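Local coordinates for DUF3218 domain-containing protein (Pseudomonas aeruginosa, PDB 2IGS), which is of unknown function but folds into helix bundles with a small alpha-beta part and packs against copies of itself in the crystal, at the interface of chains A and B and the interface of chains A and C. Numbering follows the deposited sequence. Chains: chain A/B/C, Hypothetical protein.

Contact 1 joins chains A and B, and contact 2 joins chains A and C. Their C-alpha centres lie about 13 Å apart. No residue of chain A serves both contacts, but both draw on the same stretch between strand 132-134 and strand 148-150. A:Ser135 to A:Asp137 face chain B, and A:Ile142 to A:Gln144 face chain C. One loop region of one chain thus meets two neighbours. Each whole interface has two-fold symmetry. The deposited assembly holds eight copies, and such paired contacts could build it, though the structure alone does not show that this is the assembly in the cell.

Contact 1: the interface of chains A and B. Residues chain A 135-137, 149, 153, 155, 158; chain B 137-140.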
loop_
_atom_site.group_PDB
_atom_site.type_symbol
_atom_site.label_atom_id
_atom_site.label_comp_id
_atom_site.label_asym_id
_atom_site.label_seq_id
_atom_site.Cartn_x
_atom_site.Cartn_y
_atom_site.Cartn_z
ATOM N N SER A 135 -13.978 -14.122 -4.895
ATOM C CA SER A 135 -13.644 -15.492 -4.528
ATOM C C SER A 135 -14.394 -15.837 -3.220
ATOM O O SER A 135 -14.706 -14.942 -2.411
ATOM C CB SER A 135 -12.132 -15.519 -4.210
ATOM O OG SER A 135 -11.516 -16.698 -4.641
ATOM N N THR A 136 -14.595 -17.140 -3.016
ATOM C CA THR A 136 -15.351 -17.746 -1.940
ATOM C C THR A 136 -14.398 -18.570 -1.050
ATOM O O THR A 136 -13.408 -19.151 -1.550
ATOM C CB THR A 136 -16.436 -18.705 -2.606
ATOM O OG1 THR A 136 -17.655 -17.999 -2.857
ATOM C CG2 THR A 136 -16.742 -19.873 -1.783
ATOM N N ASP A 137 -14.695 -18.677 0.252
ATOM C CA ASP A 137 -14.067 -19.750 1.034
ATOM C C ASP A 137 -14.690 -21.136 0.718
ATOM O O ASP A 137 -15.444 -21.268 -0.241
ATOM C CB ASP A 137 -14.031 -19.447 2.561
ATOM C CG ASP A 137 -15.410 -19.174 3.157
ATOM O OD1 ASP A 137 -16.419 -19.746 2.686
ATOM O OD2 ASP A 137 -15.477 -18.370 4.120
ATOM N N LEU A 149 -13.047 -12.934 -8.531
ATOM C CA LEU A 149 -13.695 -13.935 -9.328
ATOM C C LEU A 149 -14.463 -13.234 -10.457
ATOM O O LEU A 149 -15.440 -12.495 -10.229
ATOM C CB LEU A 149 -14.604 -14.801 -8.445
ATOM C CG LEU A 149 -15.464 -15.901 -9.080
ATOM C CD1 LEU A 149 -14.638 -16.990 -9.741
ATOM C CD2 LEU A 149 -16.379 -16.499 -8.001
ATOM N N GLY A 153 -16.640 -17.893 -13.727
ATOM C CA GLY A 153 -15.814 -18.769 -12.929
ATOM C C GLY A 153 -14.307 -18.589 -13.020
ATOM O O GLY A 153 -13.592 -19.455 -12.551
ATOM N N ASN A 155 -11.434 -17.673 -11.584
ATOM C CA ASN A 155 -10.986 -17.390 -10.242
ATOM C C ASN A 155 -9.558 -16.943 -10.279
ATOM O O ASN A 155 -8.642 -17.767 -10.314
ATOM C CB ASN A 155 -11.175 -18.616 -9.356
ATOM C CG ASN A 155 -11.053 -18.299 -7.897
ATOM O OD1 ASN A 155 -10.149 -17.586 -7.483
ATOM N ND2 ASN A 155 -11.944 -18.874 -7.087
ATOM N N THR A 158 -7.235 -17.856 -6.963
ATOM C CA THR A 158 -6.623 -19.177 -6.841
ATOM C C THR A 158 -5.862 -19.631 -8.104
ATOM O O THR A 158 -5.322 -20.737 -8.134
ATOM C CB THR A 158 -7.663 -20.278 -6.559
ATOM O OG1 THR A 158 -8.432 -20.472 -7.744
ATOM C CG2 THR A 158 -8.581 -19.916 -5.395
ATOM N N ASP B 137 -16.320 -25.062 -3.571
ATOM C CA ASP B 137 -15.004 -24.711 -4.128
ATOM C C ASP B 137 -14.778 -23.200 -3.924
ATOM O O ASP B 137 -15.576 -22.536 -3.294
ATOM C CB ASP B 137 -14.885 -25.091 -5.630
ATOM C CG ASP B 137 -15.954 -24.406 -6.510
ATOM O OD1 ASP B 137 -16.437 -23.321 -6.142
ATOM O OD2 ASP B 137 -16.319 -24.949 -7.573
ATOM N N ALA B 138 -13.720 -22.671 -4.488
ATOM C CA ALA B 138 -13.365 -21.258 -4.342
ATOM C C ALA B 138 -14.199 -20.298 -5.210
ATOM O O ALA B 138 -14.035 -19.072 -5.135
ATOM C CB ALA B 138 -11.872 -21.071 -4.608
ATOM N N SER B 139 -15.098 -20.870 -6.009
ATOM C CA SER B 139 -15.923 -20.118 -6.980
ATOM C C SER B 139 -17.409 -20.147 -6.621
ATOM O O SER B 139 -18.271 -19.698 -7.395
ATOM C CB SER B 139 -15.692 -20.658 -8.388
ATOM O OG SER B 139 -14.299 -20.660 -8.648
ATOM N N GLY B 140 -17.685 -20.667 -5.431
ATOM C CA GLY B 140 -19.027 -20.779 -4.915
ATOM C C GLY B 140 -19.767 -22.008 -5.419
ATOM O O GLY B 140 -20.940 -22.145 -5.141
HETATM O O HOH W 1 -14.078 -21.630 -11.278
#
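The methyl CB of B:Ala138 meets the methyl CG2 of A:Thr158 at 3.6 Å, tip to tip. CG2 lies anti to the carbonyl carbon of A:Thr158, and OG1 is turned between the backbone N and that carbon (chi1 71°). This rotation turns the methyl, not the hydroxyl, to B:Ala138. Farther along the loop, past A:Asn155, the two methyls of A:Leu149 lie against B:Ser139. CD2 of A:Leu149 touches CA of B:Ser139 at 3.8 Å, and CD1 faces CB and the hydroxyl. On the other flank, CG2 of A:Thr136 reaches CA of B:Gly140 at 4.0 Å. B:Ala138 and B:Ser139 thus sit between A:Thr136 on one flank and A:Leu149 and A:Asn155 on the other.

The main polar grip is a backbone bond. A:Thr136 N donates to the carbonyl O of B:Ala138 at 2.9 Å. The donor stands above the carbonyl plane, 43° out of it. The amide ND2 of A:Asn155 is also near this oxygen, but its N-H points elsewhere and no bond forms. ND2 instead makes a weak but nearly straight bond, 172° at the hydrogen, to OG of B:Ser139, 3.3 Å away. OG of B:Ser139 also binds a water at 2.8 Å, and the water reaches the carbonyl O of A:Gly153.

Second-shell bonds hold the partners in place. A:Thr158 N donates to OD1 of A:Asn155 at 3.0 Å, which helps fix the rotation of the amide. In chain B, B:Ser139 N donates to the carboxylate OD1 of B:Asp137 at 2.8 Å, from above the carboxylate plane. This bond probably steadies the turn that presents B:Ala138.

This is a homotypic interface with two-fold symmetry, so the patch has a twin with the chains exchanged. The structure alone does not show whether this pairing exists in the cell. The B side is a loop. The A side combines the loop after strand 132-134 with strands 148-150 and 154-155 and the loop before helix 161-166.

Contact 2: the interface of chains A and C. Residues chain A 142-144, 185; chain C 141-143, 185.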
loop_
_atom_site.group_PDB
_atom_site.type_symbol
_atom_site.label_atom_id
_atom_site.label_comp_id
_atom_site.label_asym_id
_atom_site.label_seq_id
_atom_site.Cartn_x
_atom_site.Cartn_y
_atom_site.Cartn_z
ATOM N N ILE A 142 -17.390 -15.059 2.088
ATOM C CA ILE A 142 -16.287 -14.240 1.668
ATOM C C ILE A 142 -15.444 -14.062 2.916
ATOM O O ILE A 142 -15.992 -13.882 4.000
ATOM C CB ILE A 142 -16.780 -12.884 1.033
ATOM C CG1 ILE A 142 -17.534 -13.144 -0.271
ATOM C CG2 ILE A 142 -15.602 -11.920 0.791
ATOM C CD1 ILE A 142 -18.332 -11.927 -0.785
ATOM N N SER A 143 -14.124 -14.190 2.779
ATOM C CA SER A 143 -13.225 -13.916 3.877
ATOM C C SER A 143 -12.112 -13.017 3.405
ATOM O O SER A 143 -12.072 -12.639 2.235
ATOM C CB SER A 143 -12.664 -15.215 4.465
ATOM O OG SER A 143 -11.775 -15.830 3.562
ATOM N N GLN A 144 -11.190 -12.702 4.311
ATOM C CA GLN A 144 -10.011 -11.872 4.020
ATOM C C GLN A 144 -9.083 -12.561 3.028
ATOM O O GLN A 144 -8.289 -11.905 2.371
ATOM C CB GLN A 144 -9.269 -11.535 5.331
ATOM C CG GLN A 144 -8.924 -10.071 5.458
ATOM C CD GLN A 144 -8.339 -9.683 6.824
ATOM O OE1 GLN A 144 -7.324 -8.954 6.895
ATOM N NE2 GLN A 144 -8.979 -10.143 7.911
ATOM N N LEU A 185 -8.042 -9.675 -1.043
ATOM C CA LEU A 185 -8.886 -8.508 -1.016
ATOM C C LEU A 185 -8.408 -7.406 -0.067
ATOM O O LEU A 185 -8.910 -6.273 -0.118
ATOM C CB LEU A 185 -10.375 -8.867 -0.798
ATOM C CG LEU A 185 -10.929 -9.578 0.445
ATOM C CD1 LEU A 185 -10.787 -8.736 1.688
ATOM C CD2 LEU A 185 -12.406 -9.897 0.215
ATOM N N GLY C 141 -13.421 -9.298 11.438
ATOM C CA GLY C 141 -12.826 -9.737 10.186
ATOM C C GLY C 141 -13.528 -9.126 8.981
ATOM O O GLY C 141 -14.581 -8.501 9.128
ATOM N N ILE C 142 -12.934 -9.280 7.798
ATOM C CA ILE C 142 -13.603 -8.949 6.553
ATOM C C ILE C 142 -14.348 -10.207 6.097
ATOM O O ILE C 142 -13.777 -11.311 6.127
ATOM C CB ILE C 142 -12.604 -8.470 5.474
ATOM C CG1 ILE C 142 -11.712 -7.339 6.020
ATOM C CG2 ILE C 142 -13.348 -8.015 4.174
ATOM C CD1 ILE C 142 -11.016 -6.505 4.936
ATOM N N SER C 143 -15.625 -10.037 5.728
ATOM C CA SER C 143 -16.524 -11.137 5.321
ATOM C C SER C 143 -17.651 -10.585 4.429
ATOM O O SER C 143 -17.748 -9.386 4.242
ATOM C CB SER C 143 -17.133 -11.852 6.553
ATOM O OG SER C 143 -18.121 -11.070 7.225
ATOM N N LEU C 185 -20.971 -6.826 0.859
ATOM C CA LEU C 185 -20.011 -7.319 -0.115
ATOM C C LEU C 185 -20.628 -8.280 -1.134
ATOM O O LEU C 185 -20.293 -8.226 -2.328
ATOM C CB LEU C 185 -18.809 -7.981 0.583
ATOM C CG LEU C 185 -17.432 -7.287 0.628
ATOM C CD1 LEU C 185 -17.500 -5.783 0.952
ATOM C CD2 LEU C 185 -16.466 -7.989 1.576
#
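C:Ile142 packs its side chain into the angle formed by A:Leu185 and A:Gln144. Its branch methyl CG2 meets CD1 of A:Leu185 at 3.6 Å. The tip methyl CD1 of C:Ile142 also touches CD1 of A:Leu185, at 3.9 Å. The leucine and isoleucine side chains run past each other in opposite directions. A:Gln144 comes from another side, with its chain at about a right angle to the isoleucine. The methylene CG of A:Gln144 rests on CG1 of C:Ile142 at 3.9 Å. The glutamine therefore contributes its aliphatic stem to this packing. Its extended chain lays the amide beside the backbone of C:Gly141 and C:Ile142, without a hydrogen bond.

The reciprocal contact is looser. CG2 of A:Ile142 approaches CD2 of C:Leu185 at 4.1 Å, and the two side chains cross obliquely. The backbones also run close together here. The carbonyl O of A:Ile142 faces CB of C:Ser143 at 3.5 Å. No hydrogen bond crosses this patch, and apolar packing carries it.

In C:Ile142, CG2 is anti to the backbone N, and CG1 is anti to the carbonyl carbon (chi1 -52°). CG2 thus points to A:Leu185, while the CG1-CD1 branch lies against both A:Gln144 and A:Leu185. CG of A:Leu185 takes the crowded position between its backbone N and carbonyl carbon (chi1 61°), with CD1 reaching toward chain C.

All the residues here lie in loops. Residues 141 to 144 belong to the segment between strands 132-134 and 148-150. Leu185 comes from the loop between 3-10 helix 178-180 and helix 190-200. Both chains offer these two loops in a two-fold interface of identical copies, whose biological role the structure alone does not show.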